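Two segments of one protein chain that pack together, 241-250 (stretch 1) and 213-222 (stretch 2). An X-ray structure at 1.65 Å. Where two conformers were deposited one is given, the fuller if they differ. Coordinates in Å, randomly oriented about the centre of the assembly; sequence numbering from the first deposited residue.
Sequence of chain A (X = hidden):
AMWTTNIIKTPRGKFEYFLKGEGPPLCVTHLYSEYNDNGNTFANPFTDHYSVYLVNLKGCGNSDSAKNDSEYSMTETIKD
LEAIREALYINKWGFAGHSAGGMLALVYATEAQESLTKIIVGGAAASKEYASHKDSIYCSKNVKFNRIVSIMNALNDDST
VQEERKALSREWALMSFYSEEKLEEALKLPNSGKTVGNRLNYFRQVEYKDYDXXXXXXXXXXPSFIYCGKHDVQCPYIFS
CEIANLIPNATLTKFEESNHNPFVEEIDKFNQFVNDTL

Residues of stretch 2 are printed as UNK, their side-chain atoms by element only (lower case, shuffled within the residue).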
ATOM      1  N   CYS A 241       4.642   2.359  15.272  1.00 10.20           N
ATOM      2  CA  CYS A 241       4.937   1.889  16.628  1.00 10.61           C
ATOM      3  C   CYS A 241       3.679   1.342  17.297  1.00 10.53           C
ATOM      4  O   CYS A 241       3.715   0.281  17.933  1.00 10.48           O
ATOM      5  CB  CYS A 241       5.537   3.003  17.481  1.00 11.04           C
ATOM      6  SG  CYS A 241       7.173   3.495  16.956  1.00 12.00           S
ATOM      7  N   GLU A 242       2.566   2.061  17.135  1.00 10.15           N
ATOM      8  CA  GLU A 242       1.294   1.628  17.703  1.00 10.25           C
ATOM      9  C   GLU A 242       0.857   0.282  17.129  1.00  9.93           C
ATOM     10  O   GLU A 242       0.497  -0.623  17.880  1.00 10.00           O
ATOM     11  CB  GLU A 242       0.196   2.673  17.481  1.00 10.25           C
ATOM     12  CG  GLU A 242      -1.174   2.201  17.966  1.00 11.33           C
ATOM     13  CD  GLU A 242      -2.251   3.257  17.855  1.00 12.56           C
ATOM     14  OE1 GLU A 242      -2.419   3.833  16.762  1.00 12.96           O
ATOM     15  OE2 GLU A 242      -2.941   3.499  18.866  1.00 14.62           O
ATOM     16  N   ILE A 243       0.889   0.158  15.802  1.00  9.61           N
ATOM     17  CA  ILE A 243       0.531  -1.099  15.142  1.00  9.50           C
ATOM     18  C   ILE A 243       1.346  -2.273  15.693  1.00  9.70           C
ATOM     19  O   ILE A 243       0.781  -3.303  16.074  1.00  9.67           O
ATOM     20  CB  ILE A 243       0.704  -1.018  13.605  1.00  9.40           C
ATOM     21  CG1 ILE A 243      -0.323  -0.057  12.995  1.00  9.37           C
ATOM     22  CG2 ILE A 243       0.565  -2.401  12.976  1.00  9.40           C
ATOM     23  CD1 ILE A 243       0.024   0.395  11.574  1.00  9.72           C
ATOM     24  N   ALA A 244       2.666  -2.109  15.740  1.00  9.89           N
ATOM     25  CA  ALA A 244       3.557  -3.175  16.197  1.00 10.16           C
ATOM     26  C   ALA A 244       3.350  -3.533  17.667  1.00 10.47           C
ATOM     27  O   ALA A 244       3.519  -4.691  18.053  1.00 10.81           O
ATOM     28  CB  ALA A 244       5.004  -2.807  15.933  1.00 10.06           C
ATOM     29  N   ASN A 245       2.979  -2.547  18.483  1.00 10.53           N
ATOM     30  CA  ASN A 245       2.674  -2.807  19.888  1.00 11.15           C
ATOM     31  C   ASN A 245       1.366  -3.581  20.077  1.00 11.26           C
ATOM     32  O   ASN A 245       1.289  -4.497  20.904  1.00 11.31           O
ATOM     33  CB  ASN A 245       2.636  -1.507  20.694  1.00 11.46           C
ATOM     34  CG  ASN A 245       2.219  -1.735  22.134  1.00 12.52           C
ATOM     35  OD1 ASN A 245       2.998  -2.238  22.950  1.00 14.51           O
ATOM     36  ND2 ASN A 245       0.978  -1.386  22.450  1.00 11.74           N
ATOM     37  N   LEU A 246       0.348  -3.214  19.303  1.00 11.20           N
ATOM     38  CA  LEU A 246      -0.989  -3.791  19.466  1.00 11.41           C
ATOM     39  C   LEU A 246      -1.071  -5.246  19.010  1.00 11.57           C
ATOM     40  O   LEU A 246      -1.728  -6.067  19.653  1.00 11.63           O
ATOM     41  CB  LEU A 246      -2.038  -2.939  18.742  1.00 11.26           C
ATOM     42  CG  LEU A 246      -2.338  -1.566  19.353  1.00 11.63           C
ATOM     43  CD1 LEU A 246      -3.261  -0.770  18.444  1.00 11.91           C
ATOM     44  CD2 LEU A 246      -2.924  -1.684  20.763  1.00 13.05           C
ATOM     45  N   ILE A 247      -0.398  -5.562  17.908  1.00 11.51           N
ATOM     46  CA  ILE A 247      -0.385  -6.925  17.381  1.00 11.91           C
ATOM     47  C   ILE A 247       0.577  -7.783  18.215  1.00 12.60           C
ATOM     48  O   ILE A 247       1.762  -7.466  18.303  1.00 12.72           O
ATOM     49  CB  ILE A 247       0.017  -6.949  15.888  1.00 11.42           C
ATOM     50  CG1 ILE A 247      -0.997  -6.158  15.050  1.00 11.10           C
ATOM     51  CG2 ILE A 247       0.125  -8.388  15.383  1.00 11.58           C
ATOM     52  CD1 ILE A 247      -0.578  -5.954  13.601  1.00 10.91           C
ATOM     53  N   PRO A 248       0.065  -8.867  18.834  1.00 13.49           N
ATOM     54  CA  PRO A 248       0.875  -9.680  19.751  1.00 14.27           C
ATOM     55  C   PRO A 248       2.185 -10.220  19.166  1.00 14.91           C
ATOM     56  O   PRO A 248       3.202 -10.216  19.861  1.00 15.52           O
ATOM     57  CB  PRO A 248      -0.059 -10.838  20.120  1.00 14.36           C
ATOM     58  CG  PRO A 248      -1.421 -10.299  19.940  1.00 14.51           C
ATOM     59  CD  PRO A 248      -1.346  -9.299  18.817  1.00 13.39           C
ATOM     60  N   ASN A 249       2.165 -10.671  17.912  1.00 15.14           N
ATOM     61  CA  ASN A 249       3.347 -11.300  17.310  1.00 15.74           C
ATOM     62  C   ASN A 249       4.024 -10.441  16.237  1.00 15.81           C
ATOM     63  O   ASN A 249       4.537 -10.963  15.240  1.00 16.92           O
ATOM     64  CB  ASN A 249       2.994 -12.687  16.753  1.00 15.94           C
ATOM     65  CG  ASN A 249       2.381 -13.605  17.801  1.00 16.60           C
ATOM     66  OD1 ASN A 249       1.257 -14.088  17.641  1.00 18.20           O
ATOM     67  ND2 ASN A 249       3.113 -13.847  18.879  1.00 16.85           N
ATOM     68  N   ALA A 250       4.033  -9.126  16.448  1.00 15.11           N
ATOM     69  CA  ALA A 250       4.602  -8.196  15.467  1.00 14.33           C
ATOM     70  C   ALA A 250       6.055  -7.838  15.740  1.00 14.01           C
ATOM     71  O   ALA A 250       6.495  -7.824  16.888  1.00 14.35           O
ATOM     72  CB  ALA A 250       3.762  -6.925  15.387  1.00 14.03           C
ATOM     73  N   UNK A 213      -9.099   0.014  13.539  1.00  9.81           N
ATOM     74  CA  UNK A 213      -8.939  -1.412  13.828  1.00  9.44           C
ATOM     75  C   UNK A 213      -8.085  -1.662  15.081  1.00  9.49           C
ATOM     76  O   UNK A 213      -7.655  -2.785  15.325  1.00  9.22           O
ATOM     77  c   UNK A 213      -8.352  -2.192  12.613  1.00  9.53           C
ATOM     78  c   UNK A 213      -9.306  -2.134  11.420  1.00 10.00           C
ATOM     79  c   UNK A 213      -6.958  -1.669  12.232  1.00  9.49           C
ATOM     80  N   UNK A 214      -7.861  -0.619  15.878  1.00  9.56           N
ATOM     81  CA  UNK A 214      -6.947  -0.709  17.027  1.00  9.71           C
ATOM     82  C   UNK A 214      -7.255  -1.861  17.981  1.00 10.25           C
ATOM     83  O   UNK A 214      -6.354  -2.604  18.369  1.00 10.39           O
ATOM     84  n   UNK A 214      -7.232   5.448  18.975  1.00 14.87           N
ATOM     85  c   UNK A 214      -6.288   3.038  17.820  1.00 10.89           C
ATOM     86  n   UNK A 214      -9.333   5.079  18.124  1.00 15.10           N
ATOM     87  c   UNK A 214      -6.132   1.709  17.097  1.00 10.03           C
ATOM     88  c   UNK A 214      -8.071   4.693  18.275  1.00 13.86           C
ATOM     89  n   UNK A 214      -7.654   3.557  17.723  1.00 12.73           N
ATOM     90  c   UNK A 214      -6.908   0.609  17.803  1.00  9.92           C
ATOM     91  N   UNK A 215      -8.521  -2.001  18.360  1.00 10.42           N
ATOM     92  CA  UNK A 215      -8.903  -3.043  19.310  1.00 10.87           C
ATOM     93  C   UNK A 215      -8.809  -4.428  18.681  1.00 10.67           C
ATOM     94  O   UNK A 215      -8.363  -5.382  19.321  1.00 10.98           O
ATOM     95  o   UNK A 215      -9.313  -2.636  22.621  1.00 19.57           O
ATOM     96  n   UNK A 215      -8.893  -0.446  22.326  1.00 19.15           N
ATOM     97  c   UNK A 215     -10.300  -2.790  19.886  1.00 11.51           C
ATOM     98  c   UNK A 215     -10.402  -1.543  20.768  1.00 13.70           C
ATOM     99  c   UNK A 215      -9.484  -1.589  21.989  1.00 17.29           C
ATOM    100  N   UNK A 216      -9.203  -4.528  17.417  1.00 10.23           N
ATOM    101  CA  UNK A 216      -9.153  -5.804  16.715  1.00 10.05           C
ATOM    102  C   UNK A 216      -7.724  -6.300  16.498  1.00  9.79           C
ATOM    103  O   UNK A 216      -7.503  -7.507  16.413  1.00  9.88           O
ATOM    104  c   UNK A 216     -12.202  -5.979  14.257  1.00 11.32           C
ATOM    105  n   UNK A 216     -12.752  -3.525  14.083  1.00 11.35           N
ATOM    106  c   UNK A 216     -11.443  -5.830  15.583  1.00 10.67           C
ATOM    107  c   UNK A 216     -12.148  -4.716  13.402  1.00 11.32           C
ATOM    108  c   UNK A 216      -9.927  -5.742  15.394  1.00 10.14           C
ATOM    109  N   UNK A 217      -6.755  -5.385  16.438  1.00  9.89           N
ATOM    110  CA  UNK A 217      -5.353  -5.781  16.233  1.00  9.82           C
ATOM    111  C   UNK A 217      -4.804  -6.669  17.352  1.00 10.23           C
ATOM    112  O   UNK A 217      -3.906  -7.482  17.120  1.00 10.42           O
ATOM    113  c   UNK A 217      -3.450  -2.765  14.652  1.00 10.34           C
ATOM    114  c   UNK A 217      -4.443  -4.565  16.041  1.00  9.93           C
ATOM    115  c   UNK A 217      -4.546  -4.702  13.503  1.00 10.07           C
ATOM    116  c   UNK A 217      -4.568  -3.787  14.728  1.00  9.73           C
ATOM    117  N   UNK A 218      -5.360  -6.516  18.554  1.00 10.54           N
ATOM    118  CA  UNK A 218      -4.944  -7.303  19.713  0.50 10.87           C
ATOM    119  C   UNK A 218      -5.269  -8.788  19.535  1.00 10.98           C
ATOM    120  O   UNK A 218      -4.746  -9.644  20.257  1.00 11.10           O
ATOM    121  n   UNK A 218      -6.224  -2.797  24.017  0.50 14.58           N
ATOM    122  c   UNK A 218      -5.350  -3.521  23.055  0.50 13.71           C
ATOM    123  c   UNK A 218      -5.602  -6.754  20.986  0.50 10.99           C
ATOM    124  c   UNK A 218      -6.019  -4.760  22.481  0.50 12.79           C
ATOM    125  c   UNK A 218      -5.234  -5.305  21.296  0.50 11.61           C
ATOM    126  N   UNK A 219      -6.131  -9.090  18.566  1.00 10.89           N
ATOM    127  CA  UNK A 219      -6.561 -10.465  18.311  1.00 11.22           C
ATOM    128  C   UNK A 219      -6.016 -11.025  16.995  1.00 11.29           C
ATOM    129  O   UNK A 219      -6.380 -12.129  16.581  1.00 11.67           O
ATOM    130  c   UNK A 219      -9.105 -10.566  22.057  1.00 12.44           C
ATOM    131  c   UNK A 219      -8.621 -10.979  20.818  1.00 12.14           C
ATOM    132  c   UNK A 219      -8.637 -10.120  19.724  1.00 11.62           C
ATOM    133  c   UNK A 219      -9.606  -9.277  22.211  1.00 12.17           C
ATOM    134  c   UNK A 219      -8.089 -10.566  18.397  1.00 11.22           C
ATOM    135  c   UNK A 219      -9.128  -8.826  19.894  1.00 12.04           C
ATOM    136  c   UNK A 219      -9.618  -8.407  21.131  1.00 12.27           C
ATOM    137  N   UNK A 220      -5.133 -10.257  16.358  1.00 11.29           N
ATOM    138  CA  UNK A 220      -4.402 -10.700  15.170  1.00 11.60           C
ATOM    139  C   UNK A 220      -3.187 -11.512  15.633  1.00 11.78           C
ATOM    140  O   UNK A 220      -2.306 -10.991  16.325  1.00 12.22           O
ATOM    141  c   UNK A 220      -5.217  -8.817  13.689  1.00 12.13           C
ATOM    142  c   UNK A 220      -3.979  -9.495  14.286  1.00 11.35           C
ATOM    143  c   UNK A 220      -3.010  -9.926  13.177  1.00 11.42           C
ATOM    144  N   UNK A 221      -3.151 -12.789  15.249  1.00 11.83           N
ATOM    145  CA  UNK A 221      -2.187 -13.740  15.809  1.00 12.14           C
ATOM    146  C   UNK A 221      -1.091 -14.166  14.828  1.00 11.76           C
ATOM    147  O   UNK A 221      -0.147 -14.867  15.205  1.00 12.60           O
ATOM    148  c   UNK A 221      -2.664 -14.243  19.438  1.00 17.80           C
ATOM    149  c   UNK A 221      -4.072 -14.691  17.342  1.00 14.11           C
ATOM    150  n   UNK A 221      -3.120 -15.441  20.204  1.00 19.41           N
ATOM    151  c   UNK A 221      -3.712 -13.704  18.466  1.00 16.40           C
ATOM    152  c   UNK A 221      -2.914 -14.979  16.363  1.00 12.77           C
ATOM    153  N   UNK A 222      -1.210 -13.715  13.582  1.00 11.23           N
ATOM    154  CA  UNK A 222      -0.268 -14.075  12.522  0.50 10.73           C
ATOM    155  C   UNK A 222       1.019 -13.247  12.593  1.00 10.85           C
ATOM    156  O   UNK A 222       1.013 -12.141  13.147  1.00 10.80           O
ATOM    157  c   UNK A 222      -1.227 -12.457  10.808  0.50  9.47           C
ATOM    158  c   UNK A 222      -2.151 -14.798  10.983  0.50 10.36           C
ATOM    159  c   UNK A 222      -1.849 -12.236   9.445  0.50  7.88           C
ATOM    160  c   UNK A 222      -0.905 -13.924  11.111  0.50 10.42           C
TER
HETATM  161  O   HOH W   1      -4.472   5.578  19.516  1.00 16.04           O
HETATM  162  O   HOH W   2       0.253 -11.563  15.841  1.00 15.57           O

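Position 213 carries three side-chain carbons, one bearing the other two, and the side chain makes no contact with stretch 1. A fork at CB without oxygen is valine: Val 213.

Position 214 has three carbons, a nitrogen, then a carbon with two more nitrogens, a guanidinium, on a chain that reaches Glu 242 and Leu 246, so Arg 214. Its CD lies 3.5 Å from Glu 242 OE2, and water 1 joins the charges, accepting from Arg 214 NH1 (2.8 Å) and donating to Glu 242 OE2 (2.7 Å).

Position 215 holds three carbons, the third carrying one oxygen and one nitrogen; it touches nothing on stretch 1. The terminal amide makes it Gln 215.

Position 216 has four carbons in a row ending in nitrogen, out of reach of stretch 1: Lys 216.

Position 217 shows four carbons forked at the second, buried against Ile 243, Leu 246 and Ile 247; its CA-to-CB bond points toward stretch 1. This is leucine. Leu 217 CB packs 4.0 Å from Leu 246 CB and 3.9 Å from Ile 247 CG1, while Leu 217 CD1 reaches Ile 243 CG2 at 4.4 Å.

Position 218 is again four carbons and a nitrogen; its CA-to-CB bond points away, yet the extended chain runs past Leu 246. This is Lys 218, with Lys 218 CE 3.8 Å from Leu 246 CD2, and NZ gives a weak hydrogen bond to Gln 215 OE1 (3.4 Å).

Position 219 carries one carbon and a six-carbon ring with no hydroxyl; its CA-to-CB bond points away from stretch 1, and the ring makes no contact with it: Phe 219.

Position 220 has three carbons, forked at the first, and is buried beside Ile 247. It is valine; Val 220 CG1 meets Ile 247 CG2 at 4.1 Å.

Position 221 has four carbons in a row and a nitrogen; although CB points away, the chain curls to come near Pro 248. It is Lys 221, with Lys 221 CE 4.2 Å from Pro 248 CG.

Position 222 has four carbons, forked at the first with one two-carbon arm: Ile 222. Its CA-to-CB bond points away from stretch 1, and its backbone makes the approach, Ile 222 O lying 4.2 Å from Asn 249 CB.

The contact is built on a leucine set among Ile 243, Leu 246 and Ile 247, with backbones close enough for paired CA-H...O contacts: Ile 247 CA to Leu 217 O at 3.6 Å and Lys 218 CA to Leu 246 O at 3.4 Å. Waters handle polarity at the margins: water 1 links the charged pair, and water 2 accepts from Asn 249 N (3.0 Å) near the carbonyls of Val 220 and Ile 222. The rule is apolar packing centrally, with solvent mediating outside it.

Stretch 2, residues 213-222: VRQKLKFVKI
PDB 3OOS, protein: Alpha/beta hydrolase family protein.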